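Local structure of ssDNA binding protein (Aeropyrum pernix, 4PSN) at residues C[121-126]-C[193-198]; C[137-142]-C[149-154]; C[159-164]-C[174-179]; C[165-170]-C[208-213]. The protein binds single-stranded DNA, which it probably holds in tunnels that run between the subunits of its assembly. One frame throughout, in Å; residues are numbered along the deposited sequence. Where two conformers were deposited one is given.

Contact 1 of 4, residues C[121-126]-C[193-198]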
loop_
_atom_site.group_PDB
_atom_site.type_symbol
_atom_site.label_atom_id
_atom_site.label_comp_id
_atom_site.label_asym_id
_atom_site.label_seq_id
_atom_site.Cartn_x
_atom_site.Cartn_y
_atom_site.Cartn_z
ATOM N N GLU C 121 -6.531 -24.187 -24.322
ATOM C CA GLU C 121 -5.138 -24.364 -23.952
ATOM C C GLU C 121 -4.296 -23.226 -24.540
ATOM O O GLU C 121 -4.549 -22.786 -25.663
ATOM C CB GLU C 121 -4.691 -25.709 -24.513
ATOM C CG GLU C 121 -3.287 -26.137 -24.209
ATOM C CD GLU C 121 -3.028 -27.543 -24.710
ATOM O OE1 GLU C 121 -2.490 -27.695 -25.831
ATOM O OE2 GLU C 121 -3.372 -28.498 -23.980
ATOM N N ILE C 122 -3.331 -22.711 -23.777
ATOM C CA ILE C 122 -2.432 -21.686 -24.319
ATOM C C ILE C 122 -1.488 -22.354 -25.333
ATOM O O ILE C 122 -0.876 -23.376 -25.029
ATOM C CB ILE C 122 -1.554 -21.031 -23.230
ATOM C CG1 ILE C 122 -2.420 -20.446 -22.112
ATOM C CG2 ILE C 122 -0.664 -19.938 -23.863
ATOM C CD1 ILE C 122 -1.633 -20.027 -20.882
ATOM N N ARG C 123 -1.380 -21.791 -26.530
ATOM C CA ARG C 123 -0.510 -22.378 -27.550
ATOM C C ARG C 123 0.854 -21.701 -27.571
ATOM O O ARG C 123 0.963 -20.555 -27.971
ATOM C CB ARG C 123 -1.142 -22.283 -28.944
ATOM C CG ARG C 123 -0.406 -23.123 -29.996
ATOM C CD ARG C 123 -0.689 -24.601 -29.867
ATOM N NE ARG C 123 0.295 -25.396 -30.616
ATOM C CZ ARG C 123 0.423 -26.712 -30.526
ATOM N NH1 ARG C 123 -0.372 -27.397 -29.702
ATOM N NH2 ARG C 123 1.364 -27.346 -31.234
ATOM N N PHE C 124 1.887 -22.429 -27.160
ATOM C CA PHE C 124 3.245 -21.927 -27.187
ATOM C C PHE C 124 3.982 -22.526 -28.381
ATOM O O PHE C 124 3.618 -23.598 -28.877
ATOM C CB PHE C 124 3.986 -22.307 -25.885
ATOM C CG PHE C 124 3.402 -21.666 -24.636
ATOM C CD1 PHE C 124 3.625 -20.322 -24.359
ATOM C CD2 PHE C 124 2.637 -22.410 -23.742
ATOM C CE1 PHE C 124 3.107 -19.721 -23.211
ATOM C CE2 PHE C 124 2.097 -21.812 -22.591
ATOM C CZ PHE C 124 2.333 -20.464 -22.329
ATOM N N THR C 125 5.013 -21.827 -28.843
ATOM C CA THR C 125 5.961 -22.385 -29.809
ATOM C C THR C 125 7.358 -22.349 -29.170
ATOM O O THR C 125 7.541 -21.742 -28.129
ATOM C CB THR C 125 5.948 -21.595 -31.130
ATOM O OG1 THR C 125 6.364 -20.243 -30.893
ATOM C CG2 THR C 125 4.530 -21.596 -31.759
ATOM N N VAL C 126 8.338 -23.004 -29.770
ATOM C CA VAL C 126 9.674 -23.048 -29.190
ATOM C C VAL C 126 10.712 -22.931 -30.278
ATOM O O VAL C 126 10.428 -23.174 -31.456
ATOM C CB VAL C 126 9.963 -24.374 -28.432
ATOM C CG1 VAL C 126 9.006 -24.558 -27.253
ATOM C CG2 VAL C 126 9.912 -25.556 -29.380
ATOM N N SER C 193 4.371 -31.005 -27.647
ATOM C CA SER C 193 3.981 -31.252 -26.255
ATOM C C SER C 193 4.111 -30.052 -25.316
ATOM O O SER C 193 3.552 -30.062 -24.218
ATOM C CB SER C 193 4.809 -32.405 -25.681
ATOM O OG SER C 193 4.764 -33.536 -26.533
ATOM N N VAL C 194 4.835 -29.018 -25.737
ATOM C CA VAL C 194 5.075 -27.878 -24.851
ATOM C C VAL C 194 3.777 -27.268 -24.341
ATOM O O VAL C 194 3.650 -27.003 -23.146
ATOM C CB VAL C 194 6.005 -26.791 -25.463
ATOM C CG1 VAL C 194 5.367 -26.136 -26.683
ATOM C CG2 VAL C 194 6.318 -25.721 -24.417
ATOM N N SER C 195 2.802 -27.083 -25.228
ATOM C CA SER C 195 1.540 -26.469 -24.840
ATOM C C SER C 195 0.756 -27.387 -23.887
ATOM O O SER C 195 0.191 -26.939 -22.899
ATOM C CB SER C 195 0.691 -26.153 -26.077
ATOM O OG SER C 195 1.403 -25.338 -27.001
ATOM N N ARG C 196 0.708 -28.671 -24.211
ATOM C CA ARG C 196 0.068 -29.661 -23.348
ATOM C C ARG C 196 0.724 -29.706 -21.953
ATOM O O ARG C 196 0.044 -29.754 -20.930
ATOM C CB ARG C 196 0.132 -31.030 -24.032
ATOM C CG ARG C 196 -0.112 -32.240 -23.139
ATOM C CD ARG C 196 -1.537 -32.269 -22.631
ATOM N NE ARG C 196 -2.376 -31.368 -23.415
ATOM C CZ ARG C 196 -3.414 -31.753 -24.151
ATOM N NH1 ARG C 196 -4.110 -30.861 -24.844
ATOM N NH2 ARG C 196 -3.767 -33.031 -24.195
ATOM N N LEU C 197 2.048 -29.667 -21.915
ATOM C CA LEU C 197 2.753 -29.691 -20.643
ATOM C C LEU C 197 2.427 -28.473 -19.786
ATOM O O LEU C 197 2.192 -28.599 -18.581
ATOM C CB LEU C 197 4.253 -29.815 -20.871
ATOM C CG LEU C 197 4.701 -31.199 -21.340
ATOM C CD1 LEU C 197 6.147 -31.175 -21.821
ATOM C CD2 LEU C 197 4.513 -32.230 -20.229
ATOM N N PHE C 198 2.392 -27.296 -20.397
ATOM C CA PHE C 198 2.151 -26.084 -19.627
ATOM C C PHE C 198 0.701 -25.919 -19.190
ATOM O O PHE C 198 0.416 -25.123 -18.291
ATOM C CB PHE C 198 2.650 -24.838 -20.376
ATOM C CG PHE C 198 4.089 -24.500 -20.069
ATOM C CD1 PHE C 198 4.402 -23.688 -18.987
ATOM C CD2 PHE C 198 5.120 -25.027 -20.833
ATOM C CE1 PHE C 198 5.719 -23.379 -18.680
ATOM C CE2 PHE C 198 6.460 -24.736 -20.530
ATOM C CZ PHE C 198 6.759 -23.910 -19.449
HETATM O O HOH W 1 -0.335 -24.462 -22.514
#
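E121 and S195 reach the opposite segment through different first torsions. In E121 CG stands anti to the backbone N (chi1 -178°) and the chain runs out extended to the helix; in S195 OG lies anti to the carbonyl carbon, beside its own N (chi1 -56°), and meets the backbone of F124. F124 N donates to S195 OG over 3.0 Å, a fairly straight bond. The same hydroxyl oxygen lies over one face of the R123 guanidinium, whose chain bends at chi2 to come back to the helix. At the outer end OE2 of E121 takes two N-H groups of R196, forming a salt bridge. NH1 of R196 comes within 2.6 Å of E121 OE2, on its syn side and in the guanidinium plane, while the bond from NE is weak. The two flat groups are steeply turned, 78° between carboxylate and guanidinium. Here the lead-in to strand 125-131, the outermost strand, within this chain, of the C-terminal antiparallel sheet, passes along the last turns of helix 186-198. One water donates to both I122 O and S195 O, joining the backbones. Inward the chemistry turns apolar: CE2 of F124 touches CB of F198 at 3.8 Å, the two rings obliquely inclined, and I122 CG2 sits over one face of the F124 ring. Further along, CG1 of V126 and CG1 of V194 meet tip to tip at 4.0 Å.

Contact 2 of 4, residues C[137-142]-C[149-154]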
loop_
_atom_site.group_PDB
_atom_site.type_symbol
_atom_site.label_atom_id
_atom_site.label_comp_id
_atom_site.label_asym_id
_atom_site.label_seq_id
_atom_site.Cartn_x
_atom_site.Cartn_y
_atom_site.Cartn_z
ATOM N N VAL C 137 19.190 -30.103 -23.333
ATOM C CA VAL C 137 18.810 -29.261 -24.465
ATOM C C VAL C 137 17.931 -28.098 -23.986
ATOM O O VAL C 137 16.959 -28.303 -23.261
ATOM C CB VAL C 137 18.062 -30.064 -25.535
ATOM C CG1 VAL C 137 17.881 -29.210 -26.806
ATOM C CG2 VAL C 137 18.829 -31.336 -25.842
ATOM N N VAL C 138 18.273 -26.884 -24.404
ATOM C CA VAL C 138 17.548 -25.688 -23.982
ATOM C C VAL C 138 16.775 -25.050 -25.135
ATOM O O VAL C 138 17.322 -24.849 -26.221
ATOM C CB VAL C 138 18.498 -24.649 -23.346
ATOM C CG1 VAL C 138 17.791 -23.308 -23.140
ATOM C CG2 VAL C 138 19.032 -25.184 -22.022
ATOM N N TYR C 139 15.504 -24.756 -24.885
ATOM C CA TYR C 139 14.630 -24.125 -25.868
ATOM C C TYR C 139 14.113 -22.820 -25.318
ATOM O O TYR C 139 13.798 -22.714 -24.127
ATOM C CB TYR C 139 13.407 -25.007 -26.173
ATOM C CG TYR C 139 13.756 -26.337 -26.749
ATOM C CD1 TYR C 139 13.715 -26.561 -28.125
ATOM C CD2 TYR C 139 14.136 -27.372 -25.922
ATOM C CE1 TYR C 139 14.044 -27.788 -28.655
ATOM C CE2 TYR C 139 14.461 -28.584 -26.433
ATOM C CZ TYR C 139 14.423 -28.792 -27.799
ATOM O OH TYR C 139 14.757 -30.027 -28.289
ATOM N N ARG C 140 14.026 -21.818 -26.186
ATOM C CA ARG C 140 13.230 -20.639 -25.879
ATOM C C ARG C 140 11.749 -20.930 -26.125
ATOM O O ARG C 140 11.391 -21.625 -27.081
ATOM C CB ARG C 140 13.644 -19.459 -26.765
ATOM C CG ARG C 140 14.926 -18.752 -26.340
ATOM C CD ARG C 140 15.094 -17.441 -27.117
ATOM N NE ARG C 140 14.549 -17.551 -28.472
ATOM C CZ ARG C 140 15.256 -17.909 -29.544
ATOM N NH1 ARG C 140 16.551 -18.184 -29.428
ATOM N NH2 ARG C 140 14.669 -17.991 -30.741
ATOM N N ILE C 141 10.895 -20.402 -25.260
ATOM C CA ILE C 141 9.453 -20.506 -25.447
ATOM C C ILE C 141 8.917 -19.155 -25.901
ATOM O O ILE C 141 9.309 -18.124 -25.373
ATOM C CB ILE C 141 8.754 -20.920 -24.150
ATOM C CG1 ILE C 141 9.346 -22.232 -23.617
ATOM C CG2 ILE C 141 7.265 -21.103 -24.384
ATOM C CD1 ILE C 141 8.793 -22.633 -22.246
HETATM N N MSE C 142 8.023 -19.173 -26.886
HETATM C CA MSE C 142 7.403 -17.977 -27.413
HETATM C C MSE C 142 5.891 -18.047 -27.325
HETATM O O MSE C 142 5.303 -19.121 -27.396
HETATM C CB MSE C 142 7.757 -17.884 -28.886
HETATM C CG MSE C 142 8.775 -18.910 -29.240
HETATM SE SE MSE C 142 10.439 -18.036 -29.570
HETATM C CE MSE C 142 9.993 -17.505 -31.364
ATOM N N GLY C 149 9.823 -17.225 -22.331
ATOM C CA GLY C 149 10.284 -18.248 -21.402
ATOM C C GLY C 149 11.332 -19.199 -21.930
ATOM O O GLY C 149 11.931 -18.974 -22.974
ATOM N N ALA C 150 11.553 -20.284 -21.194
ATOM C CA ALA C 150 12.558 -21.263 -21.566
ATOM C C ALA C 150 12.215 -22.615 -20.982
ATOM O O ALA C 150 11.525 -22.711 -19.967
ATOM C CB ALA C 150 13.955 -20.833 -21.087
ATOM N N LEU C 151 12.748 -23.650 -21.612
ATOM C CA LEU C 151 12.456 -25.003 -21.221
ATOM C C LEU C 151 13.783 -25.712 -21.272
ATOM O O LEU C 151 14.589 -25.420 -22.136
ATOM C CB LEU C 151 11.535 -25.590 -22.280
ATOM C CG LEU C 151 11.017 -26.986 -22.058
ATOM C CD1 LEU C 151 9.584 -26.874 -21.615
ATOM C CD2 LEU C 151 11.117 -27.750 -23.349
ATOM N N ILE C 152 14.015 -26.647 -20.364
ATOM C CA ILE C 152 15.230 -27.436 -20.441
ATOM C C ILE C 152 14.887 -28.913 -20.411
ATOM O O ILE C 152 14.080 -29.366 -19.606
ATOM C CB ILE C 152 16.231 -27.068 -19.316
ATOM C CG1 ILE C 152 17.491 -27.939 -19.408
ATOM C CG2 ILE C 152 15.575 -27.191 -17.927
ATOM C CD1 ILE C 152 18.646 -27.367 -18.568
ATOM N N VAL C 153 15.502 -29.664 -21.308
ATOM C CA VAL C 153 15.203 -31.075 -21.452
ATOM C C VAL C 153 16.446 -31.917 -21.202
ATOM O O VAL C 153 17.487 -31.726 -21.845
ATOM C CB VAL C 153 14.695 -31.366 -22.882
ATOM C CG1 VAL C 153 14.445 -32.882 -23.066
ATOM C CG2 VAL C 153 13.417 -30.579 -23.131
ATOM N N THR C 154 16.344 -32.857 -20.273
ATOM C CA THR C 154 17.471 -33.738 -19.984
ATOM C C THR C 154 17.175 -35.140 -20.502
ATOM O O THR C 154 16.315 -35.827 -19.972
ATOM C CB THR C 154 17.754 -33.831 -18.458
ATOM O OG1 THR C 154 17.875 -32.518 -17.899
ATOM C CG2 THR C 154 19.044 -34.621 -18.195
#
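Y139 lies alongside L151 and V153 of the partner strand and meets both obliquely, its CG anti to the carbonyl carbon (chi1 -61°). L151 has its CG anti to the backbone N instead (chi1 -177°), and its CD2 lies 4.0 Å from CD2 of the Y139 ring; CE2 of the ring touches CG2 of V153. I141 has its CG1, like CG of Y139, anti to the carbonyl carbon, and its CD1 lies 3.6 Å from A150 O and against CB of L151. An alanine at I141 would probably open a gap beside A150 and L151, since CG1 and CD1 make those contacts. V138 and I152 pair on the other face, CG2 of V138 4.1 Å from CG1 of I152. The backbones form an antiparallel hairpin, V137-V153, Y139-L151 and I141-G149 being its hydrogen-bonded pairs. The bond from I141 N to G149 O is nearly straight at 178°, yet its donor stands well above the carbonyl plane; the return bond from G149 N is weak. Y139 OH is held by D187. The face bearing Y139, I141 and V153 is covered by helix 186-198, through I186, V190 and F198, while V138, A150 and I152 on the other face lie against I216 of helix 206-218; strands 125-131 and 159-166 flank the hairpin.

Contact 3 of 4, residues C[159-164]-C[174-179]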
loop_
_atom_site.group_PDB
_atom_site.type_symbol
_atom_site.label_atom_id
_atom_site.label_comp_id
_atom_site.label_asym_id
_atom_site.label_seq_id
_atom_site.Cartn_x
_atom_site.Cartn_y
_atom_site.Cartn_z
ATOM N N GLU C 159 13.720 -41.789 -22.333
ATOM C CA GLU C 159 12.884 -40.878 -21.574
ATOM C C GLU C 159 13.592 -39.541 -21.451
ATOM O O GLU C 159 14.758 -39.415 -21.827
ATOM C CB GLU C 159 12.653 -41.427 -20.164
ATOM C CG GLU C 159 11.913 -42.739 -20.096
ATOM C CD GLU C 159 11.629 -43.153 -18.663
ATOM O OE1 GLU C 159 12.566 -43.635 -17.984
ATOM O OE2 GLU C 159 10.471 -42.980 -18.211
ATOM N N ALA C 160 12.900 -38.556 -20.886
ATOM C CA ALA C 160 13.529 -37.270 -20.623
ATOM C C ALA C 160 12.867 -36.586 -19.430
ATOM O O ALA C 160 11.691 -36.796 -19.160
ATOM C CB ALA C 160 13.447 -36.364 -21.869
ATOM N N LEU C 161 13.635 -35.762 -18.730
ATOM C CA LEU C 161 13.083 -34.844 -17.750
ATOM C C LEU C 161 12.898 -33.491 -18.426
ATOM O O LEU C 161 13.785 -33.027 -19.153
ATOM C CB LEU C 161 14.052 -34.696 -16.590
ATOM C CG LEU C 161 14.406 -36.009 -15.901
ATOM C CD1 LEU C 161 15.465 -35.786 -14.839
ATOM C CD2 LEU C 161 13.170 -36.626 -15.287
ATOM N N VAL C 162 11.753 -32.861 -18.181
ATOM C CA VAL C 162 11.453 -31.571 -18.761
ATOM C C VAL C 162 11.047 -30.625 -17.642
ATOM O O VAL C 162 10.279 -31.000 -16.762
ATOM C CB VAL C 162 10.279 -31.674 -19.744
ATOM C CG1 VAL C 162 10.022 -30.326 -20.380
ATOM C CG2 VAL C 162 10.593 -32.712 -20.820
ATOM N N ARG C 163 11.581 -29.410 -17.666
ATOM C CA ARG C 163 11.089 -28.356 -16.777
ATOM C C ARG C 163 11.263 -27.008 -17.450
ATOM O O ARG C 163 11.979 -26.900 -18.432
ATOM C CB ARG C 163 11.757 -28.378 -15.387
ATOM C CG ARG C 163 13.266 -28.500 -15.343
ATOM C CD ARG C 163 13.685 -29.921 -15.712
ATOM N NE ARG C 163 15.022 -30.279 -15.255
ATOM C CZ ARG C 163 15.936 -30.864 -16.025
ATOM N NH1 ARG C 163 17.128 -31.168 -15.525
ATOM N NH2 ARG C 163 15.662 -31.144 -17.297
ATOM N N GLY C 164 10.602 -25.986 -16.943
ATOM C CA GLY C 164 10.695 -24.701 -17.605
ATOM C C GLY C 164 9.750 -23.708 -16.996
ATOM O O GLY C 164 9.134 -23.987 -15.974
ATOM N N LEU C 174 6.727 -25.044 -15.031
ATOM C CA LEU C 174 6.608 -26.470 -15.292
ATOM C C LEU C 174 7.643 -27.179 -14.423
ATOM O O LEU C 174 8.844 -27.024 -14.638
ATOM C CB LEU C 174 6.851 -26.761 -16.775
ATOM C CG LEU C 174 6.816 -28.225 -17.212
ATOM C CD1 LEU C 174 5.396 -28.762 -17.157
ATOM C CD2 LEU C 174 7.404 -28.374 -18.618
ATOM N N LYS C 175 7.168 -27.917 -13.421
ATOM C CA LYS C 175 8.016 -28.695 -12.513
ATOM C C LYS C 175 8.612 -29.911 -13.219
ATOM O O LYS C 175 8.073 -30.365 -14.229
ATOM C CB LYS C 175 7.193 -29.205 -11.327
ATOM C CG LYS C 175 6.281 -28.170 -10.700
ATOM C CD LYS C 175 7.075 -27.190 -9.866
ATOM C CE LYS C 175 6.159 -26.359 -8.995
ATOM N NZ LYS C 175 6.860 -25.929 -7.762
ATOM N N ARG C 176 9.708 -30.441 -12.676
ATOM C CA ARG C 176 10.325 -31.645 -13.227
ATOM C C ARG C 176 9.269 -32.677 -13.642
ATOM O O ARG C 176 8.434 -33.104 -12.846
ATOM C CB ARG C 176 11.329 -32.270 -12.255
ATOM C CG ARG C 176 12.042 -33.473 -12.874
ATOM C CD ARG C 176 12.764 -34.355 -11.853
ATOM N NE ARG C 176 14.076 -33.824 -11.499
ATOM C CZ ARG C 176 15.057 -34.549 -10.976
ATOM N NH1 ARG C 176 16.216 -33.976 -10.688
ATOM N NH2 ARG C 176 14.881 -35.848 -10.749
ATOM N N THR C 177 9.301 -33.063 -14.906
ATOM C CA THR C 177 8.308 -33.976 -15.436
ATOM C C THR C 177 9.037 -35.005 -16.274
ATOM O O THR C 177 9.838 -34.650 -17.140
ATOM C CB THR C 177 7.298 -33.217 -16.327
ATOM O OG1 THR C 177 6.666 -32.191 -15.559
ATOM C CG2 THR C 177 6.239 -34.157 -16.869
ATOM N N ARG C 178 8.769 -36.282 -16.027
ATOM C CA ARG C 178 9.445 -37.328 -16.783
ATOM C C ARG C 178 8.536 -37.830 -17.881
ATOM O O ARG C 178 7.379 -38.142 -17.632
ATOM C CB ARG C 178 9.904 -38.472 -15.879
ATOM C CG ARG C 178 10.593 -39.599 -16.641
ATOM C CD ARG C 178 11.447 -40.486 -15.721
ATOM N NE ARG C 178 10.711 -40.900 -14.531
ATOM C CZ ARG C 178 10.020 -42.031 -14.423
ATOM N NH1 ARG C 178 9.968 -42.887 -15.441
ATOM N NH2 ARG C 178 9.383 -42.309 -13.292
ATOM N N VAL C 179 9.062 -37.900 -19.102
ATOM C CA VAL C 179 8.238 -38.242 -20.261
ATOM C C VAL C 179 8.964 -39.278 -21.096
ATOM O O VAL C 179 10.196 -39.365 -21.063
ATOM C CB VAL C 179 7.944 -37.002 -21.146
ATOM C CG1 VAL C 179 7.176 -35.950 -20.361
ATOM C CG2 VAL C 179 9.242 -36.409 -21.699
#
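E159 opens the segment by reaching across to R178: its OE2 takes NH1 of R178 at 2.8 Å, on the syn side and in the guanidinium plane, although the carboxylate is turned 84° from that plane. A glutamine at E159 would probably leave the R178 guanidinium without this charged mate, although D133 of the third subunit also holds R178 NH2. A160 is bonded both ways to V179, and its CB meets CG2 of that valine. L161 has CG anti to the carbonyl carbon (chi1 -57°); of its two methyls, CD2 packs 3.8 Å from CB of R178, and CD1 lies over one face of the R176 guanidinium, offset toward the rim. These two strands form an antiparallel hairpin inside the C-terminal sheet. V162 bonds to T177 and spreads its branches, CG1 to L174 CD2 at 3.7 Å and CG2 to V179 CG2 at 4.0 Å. Opposite R163 the partner strand has an extra residue, K175 and R176 together facing it: a beta bulge. R163 CB lies 3.3 Å from L174 O, while the guanidinium is turned to T154 of strand 146-155. G164 closes the segment with bonds in both directions to L174. D136 and E215 of the third subunit form salt bridges with R176 and K175.

Contact 4 of 4, residues C[165-170]-C[208-213]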
loop_
_atom_site.group_PDB
_atom_site.type_symbol
_atom_site.label_atom_id
_atom_site.label_comp_id
_atom_site.label_asym_id
_atom_site.label_seq_id
_atom_site.Cartn_x
_atom_site.Cartn_y
_atom_site.Cartn_z
ATOM N N ALA C 165 9.635 -22.543 -17.631
ATOM C CA ALA C 165 8.842 -21.468 -17.079
ATOM C C ALA C 165 8.501 -20.488 -18.196
ATOM O O ALA C 165 9.281 -20.350 -19.129
ATOM C CB ALA C 165 9.657 -20.746 -15.995
ATOM N N VAL C 166 7.349 -19.817 -18.086
ATOM C CA VAL C 166 7.026 -18.672 -18.950
ATOM C C VAL C 166 6.488 -17.542 -18.079
ATOM O O VAL C 166 5.976 -17.772 -16.976
ATOM C CB VAL C 166 5.977 -19.028 -20.042
ATOM C CG1 VAL C 166 6.503 -20.140 -20.986
ATOM C CG2 VAL C 166 4.681 -19.458 -19.407
ATOM N N VAL C 167 6.603 -16.316 -18.562
ATOM C CA VAL C 167 6.113 -15.166 -17.812
ATOM C C VAL C 167 4.822 -14.612 -18.415
ATOM O O VAL C 167 4.087 -13.882 -17.752
ATOM C CB VAL C 167 7.164 -14.044 -17.747
ATOM C CG1 VAL C 167 8.429 -14.553 -17.095
ATOM C CG2 VAL C 167 7.447 -13.498 -19.150
ATOM N N GLU C 168 4.551 -14.962 -19.670
ATOM C CA GLU C 168 3.330 -14.516 -20.351
ATOM C C GLU C 168 2.752 -15.719 -21.063
ATOM O O GLU C 168 3.507 -16.592 -21.478
ATOM C CB GLU C 168 3.648 -13.444 -21.403
ATOM C CG GLU C 168 4.118 -12.106 -20.830
ATOM C CD GLU C 168 4.671 -11.177 -21.913
ATOM O OE1 GLU C 168 4.553 -11.510 -23.120
ATOM O OE2 GLU C 168 5.228 -10.117 -21.560
ATOM N N PRO C 169 1.421 -15.759 -21.254
ATOM C CA PRO C 169 0.465 -14.705 -20.917
ATOM C C PRO C 169 0.101 -14.688 -19.433
ATOM O O PRO C 169 -0.665 -13.837 -19.021
ATOM C CB PRO C 169 -0.768 -15.061 -21.761
ATOM C CG PRO C 169 -0.682 -16.574 -21.927
ATOM C CD PRO C 169 0.795 -16.856 -22.021
ATOM N N THR C 170 0.637 -15.626 -18.664
ATOM C CA THR C 170 0.500 -15.625 -17.218
ATOM C C THR C 170 1.706 -16.409 -16.695
ATOM O O THR C 170 2.199 -17.295 -17.381
ATOM C CB THR C 170 -0.833 -16.266 -16.770
ATOM O OG1 THR C 170 -1.064 -15.983 -15.386
ATOM C CG2 THR C 170 -0.832 -17.786 -17.011
ATOM N N GLU C 208 9.178 -15.429 -9.860
ATOM C CA GLU C 208 9.611 -16.811 -9.716
ATOM C C GLU C 208 9.898 -17.358 -11.105
ATOM O O GLU C 208 10.893 -18.058 -11.313
ATOM C CB GLU C 208 8.544 -17.669 -9.037
ATOM C CG GLU C 208 8.079 -17.140 -7.679
ATOM C CD GLU C 208 7.050 -18.068 -7.020
ATOM O OE1 GLU C 208 5.883 -17.656 -6.838
ATOM O OE2 GLU C 208 7.415 -19.213 -6.691
ATOM N N ALA C 209 9.015 -17.034 -12.050
ATOM C CA ALA C 209 9.152 -17.533 -13.410
ATOM C C ALA C 209 10.376 -16.894 -14.034
ATOM O O ALA C 209 11.141 -17.558 -14.704
ATOM C CB ALA C 209 7.886 -17.246 -14.244
ATOM N N VAL C 210 10.578 -15.600 -13.790
ATOM C CA VAL C 210 11.733 -14.908 -14.387
ATOM C C VAL C 210 13.046 -15.562 -13.963
ATOM O O VAL C 210 13.940 -15.792 -14.780
ATOM C CB VAL C 210 11.765 -13.386 -14.047
ATOM C CG1 VAL C 210 13.092 -12.748 -14.477
ATOM C CG2 VAL C 210 10.594 -12.648 -14.698
ATOM N N ARG C 211 13.154 -15.882 -12.681
ATOM C CA ARG C 211 14.368 -16.489 -12.139
ATOM C C ARG C 211 14.676 -17.839 -12.802
ATOM O O ARG C 211 15.829 -18.142 -13.122
ATOM C CB ARG C 211 14.221 -16.658 -10.622
ATOM C CG ARG C 211 15.393 -17.302 -9.928
ATOM C CD ARG C 211 16.225 -16.281 -9.175
ATOM N NE ARG C 211 15.431 -15.477 -8.238
ATOM C CZ ARG C 211 15.748 -14.231 -7.894
ATOM N NH1 ARG C 211 16.827 -13.669 -8.417
ATOM N NH2 ARG C 211 14.990 -13.544 -7.046
ATOM N N VAL C 212 13.647 -18.657 -13.004
ATOM C CA VAL C 212 13.842 -19.964 -13.629
ATOM C C VAL C 212 14.283 -19.823 -15.099
ATOM O O VAL C 212 15.202 -20.511 -15.562
ATOM C CB VAL C 212 12.574 -20.842 -13.521
ATOM C CG1 VAL C 212 12.664 -22.057 -14.456
ATOM C CG2 VAL C 212 12.351 -21.294 -12.062
ATOM N N VAL C 213 13.623 -18.929 -15.825
ATOM C CA VAL C 213 13.982 -18.663 -17.217
ATOM C C VAL C 213 15.453 -18.257 -17.311
ATOM O O VAL C 213 16.210 -18.803 -18.114
ATOM C CB VAL C 213 13.064 -17.570 -17.822
ATOM C CG1 VAL C 213 13.528 -17.146 -19.232
ATOM C CG2 VAL C 213 11.633 -18.056 -17.847
#
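A165 and A209 bring the backbones nearest, their CA atoms 5.4 Å apart where the end of strand 159-166 passes helix 206-218. No hydrogen bond joins the two segments. A165 and V166 are extended; V167 (psi -18°) then turns the chain out of the strand, toward the cis peptide bond that precedes P169. Within the helix V213 N bonds to A209 O in the usual way. A165 is the central contact. Its CB points at the helix and lies 3.6 Å from CG1 of V212, close also to A209 O and to CG2 of V213. That V213 methyl, anti to the carbonyl carbon, stands 3.5 Å from A165 O as well. The short side chains of A165 and A209 let strand and helix come this close, the two CB atoms being 4.3 Å apart. This is helix-on-sheet packing in the C-terminal domain: helix 206-218 lies over one face of the antiparallel sheet, with L173 of strand 172-180 touching both alanines and A150 of strand 146-155 touching V213. V166 points the other way, to F124 and I141, but its carbonyl oxygen stays on the helix side, 3.4 Å from CB of A209. Beyond it V167 CG1, anti to the carbonyl carbon (chi1 -59°), crosses to CG2 of V210 at 3.7 Å and to CB of A209. V167 was modelled in two conformers, and the details at this end hold for one of them. E208 and R211 form salt bridges with the third subunit, while P169 packs on F55 of the second.

All four contacts belong to the C-terminal domain and reach one antiparallel sheet. Contact 2 is the most buried, a hairpin with mostly apolar side chains on both faces; contact 3, also a hairpin, is only partly buried and carries arginines that meet the third subunit. The two hairpins are neighbours, joined by T154 N to L161 O. Contacts 1 and 4 set helices against the sheet or the chain leading into it, but with unlike chemistry: contact 1 runs from a salt bridge and a water to aromatic rings, whereas contact 4 has small apolar groups and no hydrogen bond. F198 of contact 1 touches the other three, packing on I141, L174 and A165.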